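Local coordinates for protein KmHsv2 (Kluyveromyces marxianus, PDB 3VU4) that probably binds phosphoinositides and acts in protein transport as a seven-bladed beta-propeller of the PROPPIN family, at residues A101-L106 with I113-G118. Residues are numbered along the deposited sequence; the frame is centred on the assembly and turned at random.
With SO4 (sulfate ion), chain C.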
ATOM      1  N   ALA A 101      -4.475   6.860 -22.663  1.00 56.05           N
ATOM      2  CA  ALA A 101      -4.398   5.405 -22.601  1.00 53.50           C
ATOM      3  C   ALA A 101      -5.211   4.940 -21.398  1.00 52.64           C
ATOM      4  O   ALA A 101      -5.625   5.760 -20.583  1.00 52.48           O
ATOM      5  CB  ALA A 101      -2.948   4.967 -22.476  1.00 51.89           C
ATOM      6  N   PRO A 102      -5.454   3.624 -21.268  1.00 52.17           N
ATOM      7  CA  PRO A 102      -6.235   3.128 -20.127  1.00 51.36           C
ATOM      8  C   PRO A 102      -5.586   3.532 -18.801  1.00 51.37           C
ATOM      9  O   PRO A 102      -4.363   3.505 -18.674  1.00 51.65           O
ATOM     10  CB  PRO A 102      -6.220   1.615 -20.326  1.00 50.32           C
ATOM     11  CG  PRO A 102      -6.011   1.451 -21.798  1.00 51.03           C
ATOM     12  CD  PRO A 102      -4.994   2.506 -22.111  1.00 50.78           C
ATOM     13  N   VAL A 103      -6.397   3.903 -17.819  1.00 49.36           N
ATOM     14  CA  VAL A 103      -5.864   4.299 -16.528  1.00 48.70           C
ATOM     15  C   VAL A 103      -5.265   3.115 -15.770  1.00 49.00           C
ATOM     16  O   VAL A 103      -5.914   2.077 -15.611  1.00 48.10           O
ATOM     17  CB  VAL A 103      -6.954   4.937 -15.651  1.00 48.84           C
ATOM     18  CG1 VAL A 103      -6.381   5.305 -14.290  1.00 49.70           C
ATOM     19  CG2 VAL A 103      -7.510   6.168 -16.338  1.00 49.30           C
ATOM     20  N   LYS A 104      -4.020   3.286 -15.312  1.00 48.43           N
ATOM     21  CA  LYS A 104      -3.295   2.273 -14.539  1.00 46.42           C
ATOM     22  C   LYS A 104      -3.372   2.643 -13.057  1.00 46.01           C
ATOM     23  O   LYS A 104      -4.261   2.192 -12.333  1.00 46.26           O
ATOM     24  CB  LYS A 104      -1.819   2.213 -14.954  1.00 46.13           C
ATOM     25  CG  LYS A 104      -1.541   1.694 -16.353  1.00 45.77           C
ATOM     26  CD  LYS A 104      -0.035   1.650 -16.580  1.00 49.05           C
ATOM     27  CE  LYS A 104       0.339   1.129 -17.961  1.00 50.86           C
ATOM     28  NZ  LYS A 104       1.829   1.088 -18.135  1.00 53.10           N
ATOM     29  N   ASP A 105      -2.441   3.477 -12.607  1.00 45.84           N
ATOM     30  CA  ASP A 105      -2.427   3.910 -11.215  1.00 44.79           C
ATOM     31  C   ASP A 105      -3.330   5.130 -11.033  1.00 44.09           C
ATOM     32  O   ASP A 105      -3.523   5.913 -11.964  1.00 42.88           O
ATOM     33  CB  ASP A 105      -0.999   4.247 -10.792  1.00 46.34           C
ATOM     34  CG  ASP A 105      -0.068   3.053 -10.895  1.00 48.85           C
ATOM     35  OD1 ASP A 105      -0.253   2.087 -10.112  1.00 48.68           O
ATOM     36  OD2 ASP A 105       0.840   3.084 -11.760  1.00 47.40           O
ATOM     37  N   LEU A 106      -3.878   5.284  -9.832  1.00 43.17           N
ATOM     38  CA  LEU A 106      -4.765   6.397  -9.518  1.00 41.60           C
ATOM     39  C   LEU A 106      -4.675   6.759  -8.036  1.00 42.78           C
ATOM     40  O   LEU A 106      -4.966   5.928  -7.171  1.00 42.08           O
ATOM     41  CB  LEU A 106      -6.205   6.028  -9.870  1.00 40.59           C
ATOM     42  CG  LEU A 106      -7.255   7.112  -9.622  1.00 41.05           C
ATOM     43  CD1 LEU A 106      -6.875   8.355 -10.402  1.00 40.64           C
ATOM     44  CD2 LEU A 106      -8.630   6.620 -10.035  1.00 38.11           C
ATOM     45  N   ILE A 113      -4.876  14.854  -8.039  1.00 54.26           N
ATOM     46  CA  ILE A 113      -5.437  13.622  -8.563  1.00 50.09           C
ATOM     47  C   ILE A 113      -4.323  13.081  -9.452  1.00 48.99           C
ATOM     48  O   ILE A 113      -4.124  13.571 -10.561  1.00 49.09           O
ATOM     49  CB  ILE A 113      -6.681  13.854  -9.439  1.00 47.56           C
ATOM     50  CG1 ILE A 113      -7.793  14.507  -8.622  1.00 46.93           C
ATOM     51  CG2 ILE A 113      -7.173  12.522  -9.987  1.00 44.78           C
ATOM     52  CD1 ILE A 113      -9.087  14.711  -9.399  1.00 44.09           C
ATOM     53  N   VAL A 114      -3.577  12.098  -8.959  1.00 46.30           N
ATOM     54  CA  VAL A 114      -2.485  11.524  -9.739  1.00 45.23           C
ATOM     55  C   VAL A 114      -3.048  10.385 -10.586  1.00 45.03           C
ATOM     56  O   VAL A 114      -3.750   9.515 -10.066  1.00 45.92           O
ATOM     57  CB  VAL A 114      -1.354  11.002  -8.806  1.00 44.68           C
ATOM     58  CG1 VAL A 114      -0.188  10.496  -9.627  1.00 40.94           C
ATOM     59  CG2 VAL A 114      -0.898  12.115  -7.865  1.00 42.45           C
ATOM     60  N   VAL A 115      -2.744  10.401 -11.885  1.00 43.43           N
ATOM     61  CA  VAL A 115      -3.240   9.387 -12.826  1.00 43.98           C
ATOM     62  C   VAL A 115      -2.165   8.911 -13.817  1.00 44.41           C
ATOM     63  O   VAL A 115      -1.562   9.728 -14.516  1.00 46.14           O
ATOM     64  CB  VAL A 115      -4.426   9.945 -13.674  1.00 42.85           C
ATOM     65  CG1 VAL A 115      -4.969   8.862 -14.596  1.00 40.33           C
ATOM     66  CG2 VAL A 115      -5.521  10.482 -12.767  1.00 42.85           C
ATOM     67  N   SER A 116      -1.926   7.605 -13.891  1.00 42.39           N
ATOM     68  CA  SER A 116      -0.932   7.102 -14.829  1.00 43.15           C
ATOM     69  C   SER A 116      -1.606   6.228 -15.868  1.00 44.46           C
ATOM     70  O   SER A 116      -2.612   5.573 -15.599  1.00 44.85           O
ATOM     71  CB  SER A 116       0.170   6.304 -14.117  1.00 43.83           C
ATOM     72  OG  SER A 116      -0.278   5.024 -13.710  1.00 46.98           O
ATOM     73  N   TYR A 117      -1.040   6.231 -17.064  1.00 45.13           N
ATOM     74  CA  TYR A 117      -1.566   5.462 -18.172  1.00 47.35           C
ATOM     75  C   TYR A 117      -0.415   5.324 -19.131  1.00 47.83           C
ATOM     76  O   TYR A 117       0.357   6.263 -19.304  1.00 49.64           O
ATOM     77  CB  TYR A 117      -2.715   6.217 -18.846  1.00 48.67           C
ATOM     78  CG  TYR A 117      -2.424   7.683 -19.073  1.00 49.30           C
ATOM     79  CD1 TYR A 117      -2.486   8.600 -18.017  1.00 48.64           C
ATOM     80  CD2 TYR A 117      -2.071   8.155 -20.335  1.00 49.75           C
ATOM     81  CE1 TYR A 117      -2.203   9.953 -18.214  1.00 49.22           C
ATOM     82  CE2 TYR A 117      -1.784   9.508 -20.546  1.00 51.47           C
ATOM     83  CZ  TYR A 117      -1.851  10.400 -19.481  1.00 50.56           C
ATOM     84  OH  TYR A 117      -1.550  11.727 -19.682  1.00 48.09           O
ATOM     85  N   GLY A 118      -0.295   4.171 -19.767  1.00 48.48           N
ATOM     86  CA  GLY A 118       0.818   3.987 -20.674  1.00 49.59           C
ATOM     87  C   GLY A 118       2.072   4.227 -19.862  1.00 49.64           C
ATOM     88  O   GLY A 118       2.252   3.613 -18.804  1.00 49.29           O
TER
HETATM   89  S   SO4 C 401       1.377  -0.722 -21.443  1.00 80.53           S
HETATM   90  O1  SO4 C 401       1.667   0.712 -21.240  1.00 80.90           O
HETATM   91  O2  SO4 C 401       1.932  -1.494 -20.317  1.00 79.35           O
HETATM   92  O3  SO4 C 401      -0.081  -0.926 -21.489  1.00 79.95           O
HETATM   93  O4  SO4 C 401       1.984  -1.170 -22.711  1.00 79.46           O
HETATM   94  O   HOH W   1      -2.412   2.206 -19.651  1.00 52.65           O
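Strand 103-106 runs antiparallel to strand 113-117, their directions 150° apart, and the two form a beta hairpin at one edge of a four-stranded propeller blade. A beta bulge interrupts the ladder: Lys104 and Asp105 together lie opposite Ser116, whose O accepts a nearly straight bond from Lys104 N (2.7 Å), while Ser116 N donates to Asp105 O (3.0 Å) from above the carbonyl plane. Lys104, with psi at -87°, puts the kink in the chain. Serine suits the place facing it because OG, held between its own backbone N and carbonyl carbon (chi1 75°), accepts from Asp105 N at 2.9 Å and donates to the anti lone pair of Asp105 OD2. An alanine here would remove both of these OG bonds and would probably leave the bulge and the Asp105 carboxylate less firmly fixed. Beyond the bulge Leu106 and Val115 form a non-hydrogen-bonded pair, lying side by side with Leu106 CD1 against Val115 CG2 (3.5 Å). Val103 crosses Val115 at about a right angle, CG1 to CG1, and Val83 of strand 82-87 packs on Val103 and Leu106, so branched aliphatics fill this face. At the open end the extended Lys104 chain carries NZ to Gly118 O (2.6 Å) and to a sulfate ion that most likely came in with the crystallisation medium. Gly118 takes a positive phi that glycine adopts easily, and a water links its N (2.9 Å) to Pro102 O.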